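Local coordinates for protein Exo-beta-1,3-glucanase (Streptomyces sp. SirexAA-E, PDB 4PEY) that hydrolyses laminarin and laminarioligosaccharides as an exo-acting family 55 glycoside hydrolase, yielding glucose and laminaribiose, at residues T193-E198 with K451-Q456; R220-L225 with K333-L338; A514-G519 with V539-G544. The protein carries 1 engineered substitution. All coordinates share one frame; numbering follows the deposited sequence.

Contact 1: T193-E198 with K451-Q456; sequences TFSGVE and KTIFYQ
Thr193 meets Ile453 and Phe454 where two right-handed parallel beta-helices, the tandem domains of the family 55 fold, lie against each other. Strand 191-198 belongs to the first beta-helix and strand 450-458 to the second, each bending here, at Ser195-Gly196 and at Ile453. The backbones come closest at Thr193 and Phe454, their CA atoms 6.1 Å apart. The closest contacts are all between side-chain atoms.

The apolar part is a methyl packing. CG2 of Thr193 and CG2 of Ile453 sit 3.9 Å apart, the side chains crossing at about a right angle. In both residues CG2 lies opposite the backbone N, which points the two methyls at each other. Leu213, Pro217 and Tyr176 of the first beta-helix also touch Ile453.

Polar groups turn to their own domain. Ser195 presents OG to the Ile453 methyl, while that hydroxyl is hydrogen-bonded to Tyr176 and Thr216; OG1 of Thr193 pairs with Asn191.

The aromatic part is an edge contact. Phe454 meets Phe434 and reaches Gln174 of the first beta-helix. Its side chain is about 8 Å from those of the substrate-binding Gln130 and Gln173 and about 10 Å from a bound glucose unit, near the sugar site without touching it. CG of Phe454 is anti to the backbone N (chi1 -176°), which carries the ring toward Thr193 edge first; CB of Thr193 lies near the ring plane, 4.0 Å from Phe454 CD1.

Contact 2: R220-L225 with K333-L338; sequences REKPFL and KVAGLL
The guanidinium of Arg220 lies with one face under the aliphatic chain of Lys333: CE of Lys333 is centred over the group, 3.7 Å above its plane. Its NH2 is hydrogen-bonded to Ser367 OG and the carbonyl of Pro365. At the edge of the Phe224 ring, in its plane, sits the carbonyl O of Lys222. Lys333 crosses Arg220 at about a right angle, and its CG comes to 3.6 Å from Arg220 NH2. Lysine methylenes cover the face while the positive ends stay close: a bend at chi4 (79°) turns the amine off to the carbonyl O of Gly331, leaving Lys333 NZ 4.6 Å from Arg220 NH1. Those hydrogen bonds may ease the closeness.

Pro223 also packs on this lysine, its CG 4.0 Å from Lys333 CD. Further along, Lys222 lays CG against the CB of Ala335 at 3.6 Å. Bends at chi3 and chi4 then curl its chain back, so that NZ donates to Pro223 O at 2.9 Å while making a salt bridge with Glu113.

This buried seam joins the two beta-helices, away from the sugar sites. The connection ahead of strand 224-228 packs on strand 333-335, just before the chain turns at Gly336, with strand 231-243 touching Arg220, Pro223 and Lys333, and strands 306-309 and 367-375 bordering Lys222.

Contact 3: A514-G519 with V539-G544; sequences APVKPG and VINDIG
Between Ile540 and Ile543 the chain makes a type II' beta turn, with Asn541 at positive phi, and this turn carries Asn541 up to Ala514 in the loop after strand 512-513. A classic beta bulge adjoins it: the amides of Val539 and Ile540 both donate to Ile543 O, reaching it from opposite faces of its carbonyl plane.

The Asn541 amide grips the backbone of Ala514 at two points. Its ND2 donates to Ala514 O and its OD1 accepts from Ala514 N, both at 2.9 Å, so one side chain imitates the pairing of a neighbouring strand. The bond from ND2 stays close to the amide plane, and the two together should fix the rotation of the amide. CG is anti to the carbonyl carbon and beside the backbone N (chi1 -65°), which carries the amide across to Ala514.

Apolar contacts accompany the pair: Ala514 CB rests 4.4 Å from Ile540 CD1, both residues also touching Phe522, and exposed Val516 brings CG2 to 3.9 Å from Asn541 ND2. Two loops at the C-terminal end of the second beta-helix are thereby tied together. The bond into OD1 is well directed: the N of Ala514 lies in the carbonyl plane of OD1, on a lone pair, with an N-H...O angle of 159°.

Overall arrangement
Contacts 1 and 2 are both buried and both join the first beta-helix to the second, at points whose centres are 19 Å apart; residues 220-225 and 333-338 fall inside the long span of chain closed by contact 1. Contact 3 is partly buried, and its centre lies about 27 Å from the centre of the chain, linking two loops of the second beta-helix. The chemistry follows position. Contact 1, nearest the substrate, is methyl and aromatic-edge packing; contact 2 adds the methylenes of residues whose charged ends find their partners away from the facing segment; contact 3 relies on direct hydrogen bonds between side-chain amide and backbone. Contacts 2 and 3 occupy opposite sides of the chain's centre.

Contact 1: T193-E198 with K451-Q456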
ATOM      1  N   THR A 193      -1.764  -0.726  14.629  1.00 12.05           N
ATOM      2  CA  THR A 193      -0.457  -1.355  14.765  1.00 12.21           C
ATOM      3  C   THR A 193       0.670  -0.335  14.533  1.00 11.06           C
ATOM      4  O   THR A 193       0.574   0.544  13.658  1.00 11.29           O
ATOM      5  CB  THR A 193      -0.322  -2.558  13.785  1.00 12.72           C
ATOM      6  OG1 THR A 193      -1.264  -3.572  14.151  1.00 12.16           O
ATOM      7  CG2 THR A 193       1.082  -3.161  13.798  1.00 13.18           C
ATOM      8  N   PHE A 194       1.722  -0.456  15.339  1.00 11.04           N
ATOM      9  CA  PHE A 194       2.872   0.446  15.329  1.00 11.78           C
ATOM     10  C   PHE A 194       4.159  -0.370  15.324  1.00 11.86           C
ATOM     11  O   PHE A 194       4.289  -1.307  16.115  1.00 12.49           O
ATOM     12  CB  PHE A 194       2.867   1.348  16.571  1.00 11.08           C
ATOM     13  CG  PHE A 194       1.541   2.004  16.852  1.00 11.94           C
ATOM     14  CD1 PHE A 194       0.552   1.332  17.566  1.00 12.98           C
ATOM     15  CD2 PHE A 194       1.283   3.297  16.415  1.00 12.68           C
ATOM     16  CE1 PHE A 194      -0.671   1.933  17.823  1.00 12.54           C
ATOM     17  CE2 PHE A 194       0.055   3.909  16.677  1.00 13.07           C
ATOM     18  CZ  PHE A 194      -0.921   3.228  17.379  1.00 12.75           C
ATOM     19  N   SER A 195       5.122  -0.024  14.473  1.00 11.67           N
ATOM     20  CA  SER A 195       6.479  -0.556  14.662  1.00 10.90           C
ATOM     21  C   SER A 195       7.482   0.584  14.521  1.00 11.99           C
ATOM     22  O   SER A 195       7.434   1.336  13.561  1.00 12.85           O
ATOM     23  CB  SER A 195       6.799  -1.710  13.692  1.00 11.24           C
ATOM     24  OG  SER A 195       6.790  -1.317  12.327  1.00 11.44           O
ATOM     25  N   GLY A 196       8.370   0.727  15.502  1.00 11.14           N
ATOM     26  CA  GLY A 196       9.364   1.788  15.473  1.00 11.62           C
ATOM     27  C   GLY A 196       8.790   3.192  15.579  1.00 11.25           C
ATOM     28  O   GLY A 196       9.343   4.138  15.022  1.00 12.25           O
ATOM     29  N   VAL A 197       7.678   3.343  16.294  1.00 11.26           N
ATOM     30  CA  VAL A 197       7.038   4.648  16.399  1.00 11.38           C
ATOM     31  C   VAL A 197       7.284   5.271  17.769  1.00 13.13           C
ATOM     32  O   VAL A 197       6.781   4.792  18.789  1.00 13.41           O
ATOM     33  CB  VAL A 197       5.518   4.550  16.133  1.00 12.40           C
ATOM     34  CG1 VAL A 197       4.849   5.923  16.285  1.00 13.17           C
ATOM     35  CG2 VAL A 197       5.274   3.970  14.739  1.00 12.70           C
ATOM     36  N   GLU A 198       8.077   6.338  17.787  1.00 13.38           N
ATOM     37  CA  GLU A 198       8.283   7.111  18.999  1.00 13.26           C
ATOM     38  C   GLU A 198       6.968   7.795  19.349  1.00 13.34           C
ATOM     39  O   GLU A 198       6.363   8.459  18.505  1.00 14.73           O
ATOM     40  CB  GLU A 198       9.411   8.125  18.803  1.00 14.41           C
ATOM     41  CG  GLU A 198      10.742   7.453  18.484  1.00 15.76           C
ATOM     42  CD  GLU A 198      11.792   8.396  17.920  1.00 19.19           C
ATOM     43  OE1 GLU A 198      11.457   9.547  17.577  1.00 20.64           O
ATOM     44  OE2 GLU A 198      12.963   7.974  17.812  1.00 22.21           O
ATOM     45  N   LYS A 451       7.609 -12.791   8.000  1.00 11.00           N
ATOM     46  CA  LYS A 451       7.094 -11.899   9.029  1.00 12.42           C
ATOM     47  C   LYS A 451       6.121 -10.915   8.406  1.00 12.63           C
ATOM     48  O   LYS A 451       6.420 -10.337   7.356  1.00 12.64           O
ATOM     49  CB  LYS A 451       8.234 -11.139   9.712  1.00 13.79           C
ATOM     50  CG  LYS A 451       9.105 -12.005  10.599  1.00 15.82           C
ATOM     51  CD  LYS A 451      10.207 -11.182  11.241  1.00 18.26           C
ATOM     52  CE  LYS A 451      11.163 -12.087  12.002  1.00 23.96           C
ATOM     53  NZ  LYS A 451      12.338 -11.363  12.561  1.00 27.87           N
ATOM     54  N   THR A 452       4.965 -10.733   9.047  1.00 11.84           N
ATOM     55  CA  THR A 452       4.012  -9.711   8.633  1.00 11.23           C
ATOM     56  C   THR A 452       3.681  -8.824   9.816  1.00 12.42           C
ATOM     57  O   THR A 452       3.286  -9.319  10.876  1.00 12.09           O
ATOM     58  CB  THR A 452       2.706 -10.320   8.068  1.00 11.34           C
ATOM     59  OG1 THR A 452       2.992 -10.955   6.821  1.00 12.28           O
ATOM     60  CG2 THR A 452       1.644  -9.233   7.844  1.00 12.54           C
ATOM     61  N   ILE A 453       3.864  -7.520   9.628  1.00 10.63           N
ATOM     62  CA  ILE A 453       3.489  -6.528  10.619  1.00 11.23           C
ATOM     63  C   ILE A 453       2.386  -5.684   9.994  1.00 11.34           C
ATOM     64  O   ILE A 453       2.631  -4.948   9.037  1.00 11.31           O
ATOM     65  CB  ILE A 453       4.679  -5.656  11.051  1.00 11.25           C
ATOM     66  CG1 ILE A 453       5.773  -6.526  11.683  1.00 12.48           C
ATOM     67  CG2 ILE A 453       4.224  -4.585  12.051  1.00 12.20           C
ATOM     68  CD1 ILE A 453       7.076  -5.797  11.893  1.00 13.01           C
ATOM     69  N   PHE A 454       1.180  -5.855  10.546  1.00 11.11           N
ATOM     70  CA  PHE A 454      -0.106  -5.319  10.077  1.00  9.37           C
ATOM     71  C   PHE A 454      -0.670  -6.028   8.839  1.00  9.77           C
ATOM     72  O   PHE A 454      -0.072  -6.020   7.759  1.00 10.82           O
ATOM     73  CB  PHE A 454      -0.064  -3.814   9.784  1.00 11.15           C
ATOM     74  CG  PHE A 454      -1.415  -3.265   9.387  1.00  9.68           C
ATOM     75  CD1 PHE A 454      -2.290  -2.767  10.349  1.00 12.16           C
ATOM     76  CD2 PHE A 454      -1.827  -3.281   8.059  1.00 10.32           C
ATOM     77  CE1 PHE A 454      -3.544  -2.281   9.986  1.00 12.59           C
ATOM     78  CE2 PHE A 454      -3.074  -2.812   7.695  1.00 11.99           C
ATOM     79  CZ  PHE A 454      -3.932  -2.301   8.654  1.00 11.83           C
ATOM     80  N   TYR A 455      -1.862  -6.592   9.001  1.00  9.48           N
ATOM     81  CA  TYR A 455      -2.605  -7.162   7.886  1.00 10.38           C
ATOM     82  C   TYR A 455      -4.048  -6.703   7.947  1.00 10.08           C
ATOM     83  O   TYR A 455      -4.672  -6.735   9.014  1.00 11.84           O
ATOM     84  CB  TYR A 455      -2.549  -8.693   7.908  1.00 10.66           C
ATOM     85  CG  TYR A 455      -3.263  -9.375   6.756  1.00 10.30           C
ATOM     86  CD1 TYR A 455      -2.930  -9.079   5.439  1.00 11.31           C
ATOM     87  CD2 TYR A 455      -4.254 -10.337   6.984  1.00 11.15           C
ATOM     88  CE1 TYR A 455      -3.561  -9.707   4.377  1.00 11.04           C
ATOM     89  CE2 TYR A 455      -4.892 -10.986   5.923  1.00 11.61           C
ATOM     90  CZ  TYR A 455      -4.540 -10.669   4.622  1.00 11.75           C
ATOM     91  OH  TYR A 455      -5.157 -11.295   3.556  1.00 11.62           O
ATOM     92  N   GLN A 456      -4.573  -6.269   6.805  1.00 10.22           N
ATOM     93  CA  GLN A 456      -5.999  -5.970   6.677  1.00  9.74           C
ATOM     94  C   GLN A 456      -6.568  -6.726   5.493  1.00 10.41           C
ATOM     95  O   GLN A 456      -6.068  -6.601   4.367  1.00 10.86           O
ATOM     96  CB  GLN A 456      -6.257  -4.468   6.506  1.00 10.92           C
ATOM     97  CG  GLN A 456      -7.768  -4.106   6.469  1.00  9.73           C
ATOM     98  CD  GLN A 456      -8.373  -4.127   5.071  1.00  9.94           C
ATOM     99  OE1 GLN A 456      -7.823  -3.546   4.129  1.00 13.28           O
ATOM    100  NE2 GLN A 456      -9.515  -4.808   4.930  1.00 10.25           N
TER

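Contact 2: R220-L225 with K333-L338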
ATOM      1  N   ARG A 220      13.425   0.185   4.559  1.00 11.89           N
ATOM      2  CA  ARG A 220      14.229   0.995   3.662  1.00 13.06           C
ATOM      3  C   ARG A 220      13.300   2.015   3.046  1.00 12.31           C
ATOM      4  O   ARG A 220      12.360   1.641   2.358  1.00 14.39           O
ATOM      5  CB  ARG A 220      14.896   0.141   2.589  1.00 13.84           C
ATOM      6  CG  ARG A 220      15.841   0.931   1.688  1.00 13.34           C
ATOM      7  CD  ARG A 220      16.593  -0.009   0.752  1.00 13.98           C
ATOM      8  NE  ARG A 220      15.684  -0.729  -0.141  1.00 11.62           N
ATOM      9  CZ  ARG A 220      15.979  -1.889  -0.735  1.00 10.81           C
ATOM     10  NH1 ARG A 220      17.161  -2.468  -0.534  1.00 13.07           N
ATOM     11  NH2 ARG A 220      15.088  -2.476  -1.530  1.00 12.52           N
ATOM     12  N   GLU A 221      13.530   3.295   3.313  1.00 13.05           N
ATOM     13  CA  GLU A 221      12.551   4.283   2.884  1.00 12.47           C
ATOM     14  C   GLU A 221      12.444   4.343   1.360  1.00 12.05           C
ATOM     15  O   GLU A 221      13.419   4.119   0.620  1.00 13.32           O
ATOM     16  CB  GLU A 221      12.865   5.664   3.464  1.00 12.08           C
ATOM     17  CG  GLU A 221      12.932   5.695   4.992  1.00 12.39           C
ATOM     18  CD  GLU A 221      11.709   5.071   5.683  1.00 13.01           C
ATOM     19  OE1 GLU A 221      10.586   5.110   5.131  1.00 13.90           O
ATOM     20  OE2 GLU A 221      11.881   4.539   6.804  1.00 12.70           O
ATOM     21  N   LYS A 222      11.229   4.615   0.902  1.00 11.05           N
ATOM     22  CA  LYS A 222      10.928   4.668  -0.525  1.00 11.29           C
ATOM     23  C   LYS A 222      11.727   5.757  -1.241  1.00 12.41           C
ATOM     24  O   LYS A 222      11.834   6.878  -0.741  1.00 12.55           O
ATOM     25  CB  LYS A 222       9.431   4.905  -0.722  1.00 12.84           C
ATOM     26  CG  LYS A 222       8.978   4.784  -2.157  1.00 13.61           C
ATOM     27  CD  LYS A 222       7.514   5.182  -2.307  1.00 13.93           C
ATOM     28  CE  LYS A 222       7.341   6.684  -2.171  1.00 15.88           C
ATOM     29  NZ  LYS A 222       7.958   7.493  -3.288  1.00 17.64           N
ATOM     30  N   PRO A 223      12.307   5.432  -2.411  1.00 11.82           N
ATOM     31  CA  PRO A 223      12.984   6.477  -3.186  1.00 12.28           C
ATOM     32  C   PRO A 223      12.018   7.586  -3.601  1.00 11.94           C
ATOM     33  O   PRO A 223      10.818   7.331  -3.772  1.00 12.19           O
ATOM     34  CB  PRO A 223      13.515   5.722  -4.413  1.00 13.20           C
ATOM     35  CG  PRO A 223      13.672   4.296  -3.932  1.00 13.93           C
ATOM     36  CD  PRO A 223      12.505   4.091  -2.997  1.00 12.93           C
ATOM     37  N   PHE A 224      12.529   8.799  -3.755  1.00 12.40           N
ATOM     38  CA  PHE A 224      11.677   9.916  -4.159  1.00 13.16           C
ATOM     39  C   PHE A 224      12.449  10.924  -5.006  1.00 13.12           C
ATOM     40  O   PHE A 224      13.674  11.090  -4.869  1.00 14.41           O
ATOM     41  CB  PHE A 224      11.061  10.611  -2.932  1.00 13.59           C
ATOM     42  CG  PHE A 224      12.082  11.139  -1.961  1.00 13.30           C
ATOM     43  CD1 PHE A 224      12.527  12.454  -2.044  1.00 14.57           C
ATOM     44  CD2 PHE A 224      12.611  10.318  -0.972  1.00 13.78           C
ATOM     45  CE1 PHE A 224      13.478  12.946  -1.155  1.00 13.99           C
ATOM     46  CE2 PHE A 224      13.572  10.801  -0.083  1.00 13.63           C
ATOM     47  CZ  PHE A 224      14.004  12.116  -0.176  1.00 13.93           C
ATOM     48  N   LEU A 225      11.713  11.576  -5.898  1.00 14.08           N
ATOM     49  CA  LEU A 225      12.238  12.639  -6.736  1.00 14.84           C
ATOM     50  C   LEU A 225      12.502  13.897  -5.914  1.00 14.02           C
ATOM     51  O   LEU A 225      11.685  14.277  -5.073  1.00 15.55           O
ATOM     52  CB  LEU A 225      11.247  12.949  -7.862  1.00 14.83           C
ATOM     53  CG  LEU A 225      11.692  13.928  -8.948  1.00 15.83           C
ATOM     54  CD1 LEU A 225      12.790  13.293  -9.820  1.00 16.61           C
ATOM     55  CD2 LEU A 225      10.493  14.366  -9.801  1.00 16.43           C
ATOM     56  N   LYS A 333      14.123  -1.693  -6.529  1.00 11.47           N
ATOM     57  CA  LYS A 333      13.197  -0.891  -5.741  1.00 11.67           C
ATOM     58  C   LYS A 333      12.039  -0.458  -6.621  1.00 11.89           C
ATOM     59  O   LYS A 333      12.162   0.479  -7.420  1.00 13.32           O
ATOM     60  CB  LYS A 333      13.921   0.322  -5.134  1.00 13.76           C
ATOM     61  CG  LYS A 333      15.118  -0.090  -4.266  1.00 14.85           C
ATOM     62  CD  LYS A 333      16.064   1.063  -3.938  1.00 14.98           C
ATOM     63  CE  LYS A 333      17.350   0.558  -3.273  1.00 14.49           C
ATOM     64  NZ  LYS A 333      18.355  -0.016  -4.231  1.00 14.11           N
ATOM     65  N   VAL A 334      10.922  -1.167  -6.488  1.00 12.10           N
ATOM     66  CA  VAL A 334       9.706  -0.850  -7.231  1.00 11.99           C
ATOM     67  C   VAL A 334       8.838  -0.002  -6.326  1.00 10.39           C
ATOM     68  O   VAL A 334       8.606  -0.375  -5.176  1.00 11.61           O
ATOM     69  CB  VAL A 334       8.946  -2.116  -7.667  1.00 11.10           C
ATOM     70  CG1 VAL A 334       7.744  -1.752  -8.525  1.00 13.78           C
ATOM     71  CG2 VAL A 334       9.875  -3.062  -8.415  1.00 13.21           C
ATOM     72  N   ALA A 335       8.380   1.148  -6.816  1.00 11.27           N
ATOM     73  CA  ALA A 335       7.697   2.101  -5.941  1.00 12.35           C
ATOM     74  C   ALA A 335       6.634   2.919  -6.652  1.00 11.85           C
ATOM     75  O   ALA A 335       6.903   3.504  -7.702  1.00 14.43           O
ATOM     76  CB  ALA A 335       8.717   3.051  -5.304  1.00 14.13           C
ATOM     77  N   GLY A 336       5.437   2.977  -6.070  1.00 11.55           N
ATOM     78  CA  GLY A 336       4.423   3.921  -6.512  1.00 11.69           C
ATOM     79  C   GLY A 336       3.764   3.599  -7.833  1.00 13.63           C
ATOM     80  O   GLY A 336       3.540   4.496  -8.645  1.00 15.17           O
ATOM     81  N   LEU A 337       3.451   2.324  -8.047  1.00 12.67           N
ATOM     82  CA  LEU A 337       2.794   1.879  -9.274  1.00 11.02           C
ATOM     83  C   LEU A 337       1.500   1.143  -8.981  1.00 11.29           C
ATOM     84  O   LEU A 337       1.429   0.378  -8.021  1.00 12.22           O
ATOM     85  CB  LEU A 337       3.718   0.954 -10.072  1.00 12.07           C
ATOM     86  CG  LEU A 337       5.005   1.589 -10.598  1.00 12.76           C
ATOM     87  CD1 LEU A 337       5.973   0.512 -11.085  1.00 16.40           C
ATOM     88  CD2 LEU A 337       4.676   2.557 -11.731  1.00 14.20           C
ATOM     89  N   LEU A 338       0.497   1.358  -9.834  1.00 10.64           N
ATOM     90  CA  LEU A 338      -0.723   0.559  -9.814  1.00 10.48           C
ATOM     91  C   LEU A 338      -0.688  -0.416 -10.978  1.00 11.70           C
ATOM     92  O   LEU A 338      -0.510  -0.003 -12.122  1.00 12.72           O
ATOM     93  CB  LEU A 338      -1.968   1.453  -9.901  1.00 11.97           C
ATOM     94  CG  LEU A 338      -3.335   0.796 -10.142  1.00 13.37           C
ATOM     95  CD1 LEU A 338      -3.719  -0.175  -9.026  1.00 14.35           C
ATOM     96  CD2 LEU A 338      -4.406   1.865 -10.297  1.00 13.92           C
TER

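Contact 3: A514-G519 with V539-G544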
ATOM      1  N   ALA A 514      -2.956 -22.001   9.864  1.00 12.78           N
ATOM      2  CA  ALA A 514      -1.522 -22.215  10.048  1.00 13.50           C
ATOM      3  C   ALA A 514      -1.263 -23.532  10.760  1.00 15.78           C
ATOM      4  O   ALA A 514      -2.132 -24.034  11.472  1.00 16.85           O
ATOM      5  CB  ALA A 514      -0.897 -21.054  10.843  1.00 15.55           C
ATOM      6  N   PRO A 515      -0.066 -24.106  10.569  1.00 15.95           N
ATOM      7  CA  PRO A 515       0.263 -25.272  11.389  1.00 17.02           C
ATOM      8  C   PRO A 515       0.423 -24.878  12.853  1.00 18.72           C
ATOM      9  O   PRO A 515       0.699 -23.710  13.150  1.00 18.90           O
ATOM     10  CB  PRO A 515       1.587 -25.759  10.793  1.00 18.86           C
ATOM     11  CG  PRO A 515       2.198 -24.526  10.188  1.00 17.78           C
ATOM     12  CD  PRO A 515       1.023 -23.752   9.638  1.00 16.89           C
ATOM     13  N   VAL A 516       0.234 -25.838  13.750  1.00 17.40           N
ATOM     14  CA  VAL A 516       0.466 -25.616  15.167  1.00 18.81           C
ATOM     15  C   VAL A 516       1.872 -26.109  15.506  1.00 18.20           C
ATOM     16  O   VAL A 516       2.090 -27.303  15.723  1.00 19.76           O
ATOM     17  CB  VAL A 516      -0.596 -26.325  16.035  1.00 18.42           C
ATOM     18  CG1 VAL A 516      -0.360 -26.031  17.498  1.00 21.10           C
ATOM     19  CG2 VAL A 516      -1.988 -25.864  15.624  1.00 19.53           C
ATOM     20  N   LYS A 517       2.816 -25.169  15.513  1.00 17.85           N
ATOM     21  CA  LYS A 517       4.241 -25.438  15.679  1.00 17.71           C
ATOM     22  C   LYS A 517       4.847 -24.312  16.510  1.00 18.84           C
ATOM     23  O   LYS A 517       4.409 -23.165  16.405  1.00 17.79           O
ATOM     24  CB  LYS A 517       4.960 -25.533  14.320  1.00 18.30           C
ATOM     25  CG  LYS A 517       4.516 -26.684  13.417  1.00 18.84           C
ATOM     26  CD  LYS A 517       5.248 -26.639  12.068  1.00 18.07           C
ATOM     27  CE  LYS A 517       4.817 -27.776  11.148  1.00 17.43           C
ATOM     28  NZ  LYS A 517       5.545 -27.756   9.845  1.00 19.09           N
ATOM     29  N   PRO A 518       5.859 -24.628  17.332  1.00 20.74           N
ATOM     30  CA  PRO A 518       6.453 -23.643  18.243  1.00 20.63           C
ATOM     31  C   PRO A 518       6.977 -22.396  17.539  1.00 18.99           C
ATOM     32  O   PRO A 518       6.932 -21.312  18.118  1.00 19.17           O
ATOM     33  CB  PRO A 518       7.616 -24.413  18.886  1.00 21.76           C
ATOM     34  CG  PRO A 518       7.260 -25.842  18.734  1.00 22.36           C
ATOM     35  CD  PRO A 518       6.468 -25.962  17.482  1.00 20.74           C
ATOM     36  N   GLY A 519       7.456 -22.550  16.310  1.00 15.68           N
ATOM     37  CA  GLY A 519       8.059 -21.442  15.590  1.00 14.53           C
ATOM     38  C   GLY A 519       7.100 -20.666  14.702  1.00 15.76           C
ATOM     39  O   GLY A 519       7.507 -19.709  14.044  1.00 15.04           O
ATOM     40  N   VAL A 539     -11.448 -17.746  14.622  1.00 12.82           N
ATOM     41  CA  VAL A 539     -10.454 -16.753  14.225  1.00 12.00           C
ATOM     42  C   VAL A 539      -9.332 -17.391  13.397  1.00 12.39           C
ATOM     43  O   VAL A 539      -9.056 -16.974  12.268  1.00 12.24           O
ATOM     44  CB  VAL A 539      -9.852 -16.054  15.463  1.00 12.49           C
ATOM     45  CG1 VAL A 539      -8.727 -15.112  15.059  1.00 13.27           C
ATOM     46  CG2 VAL A 539     -10.942 -15.291  16.214  1.00 12.38           C
ATOM     47  N   ILE A 540      -8.679 -18.395  13.970  1.00 12.67           N
ATOM     48  CA  ILE A 540      -7.576 -19.079  13.306  1.00 12.01           C
ATOM     49  C   ILE A 540      -7.742 -20.585  13.486  1.00 13.53           C
ATOM     50  O   ILE A 540      -8.016 -21.047  14.590  1.00 14.58           O
ATOM     51  CB  ILE A 540      -6.189 -18.605  13.860  1.00 12.44           C
ATOM     52  CG1 ILE A 540      -5.047 -19.390  13.199  1.00 13.67           C
ATOM     53  CG2 ILE A 540      -6.154 -18.695  15.393  1.00 15.00           C
ATOM     54  CD1 ILE A 540      -3.660 -18.770  13.415  1.00 15.03           C
ATOM     55  N   ASN A 541      -7.603 -21.342  12.400  1.00 13.88           N
ATOM     56  CA  ASN A 541      -7.853 -22.781  12.437  1.00 15.18           C
ATOM     57  C   ASN A 541      -9.232 -23.067  13.042  1.00 16.92           C
ATOM     58  O   ASN A 541     -10.245 -22.632  12.495  1.00 17.85           O
ATOM     59  CB  ASN A 541      -6.757 -23.501  13.221  1.00 15.08           C
ATOM     60  CG  ASN A 541      -5.394 -23.400  12.551  1.00 15.70           C
ATOM     61  OD1 ASN A 541      -5.266 -22.895  11.432  1.00 15.08           O
ATOM     62  ND2 ASN A 541      -4.371 -23.889  13.233  1.00 18.94           N
ATOM     63  N   ASP A 542      -9.267 -23.776  14.172  1.00 17.35           N
ATOM     64  CA  ASP A 542     -10.515 -24.033  14.891  1.00 18.67           C
ATOM     65  C   ASP A 542     -10.519 -23.345  16.263  1.00 19.75           C
ATOM     66  O   ASP A 542     -11.236 -23.762  17.194  1.00 20.80           O
ATOM     67  CB  ASP A 542     -10.731 -25.542  15.040  1.00 23.05           C
ATOM     68  CG  ASP A 542      -9.555 -26.247  15.717  1.00 28.75           C
ATOM     69  OD1 ASP A 542      -9.731 -27.417  16.121  1.00 33.32           O
ATOM     70  OD2 ASP A 542      -8.463 -25.644  15.848  1.00 29.42           O
ATOM     71  N   ILE A 543      -9.736 -22.269  16.356  1.00 17.64           N
ATOM     72  CA  ILE A 543      -9.470 -21.545  17.602  1.00 18.54           C
ATOM     73  C   ILE A 543     -10.082 -20.140  17.566  1.00 16.41           C
ATOM     74  O   ILE A 543     -10.076 -19.483  16.521  1.00 15.50           O
ATOM     75  CB  ILE A 543      -7.935 -21.442  17.846  1.00 19.76           C
ATOM     76  CG1 ILE A 543      -7.336 -22.830  18.060  1.00 24.02           C
ATOM     77  CG2 ILE A 543      -7.593 -20.514  19.013  1.00 21.08           C
ATOM     78  CD1 ILE A 543      -5.825 -22.840  18.056  1.00 28.49           C
ATOM     79  N   GLY A 544     -10.603 -19.681  18.702  1.00 18.28           N
ATOM     80  CA  GLY A 544     -11.221 -18.371  18.785  1.00 17.82           C
ATOM     81  C   GLY A 544     -12.724 -18.460  18.601  1.00 16.44           C
ATOM     82  O   GLY A 544     -13.223 -19.371  17.936  1.00 17.97           O
TER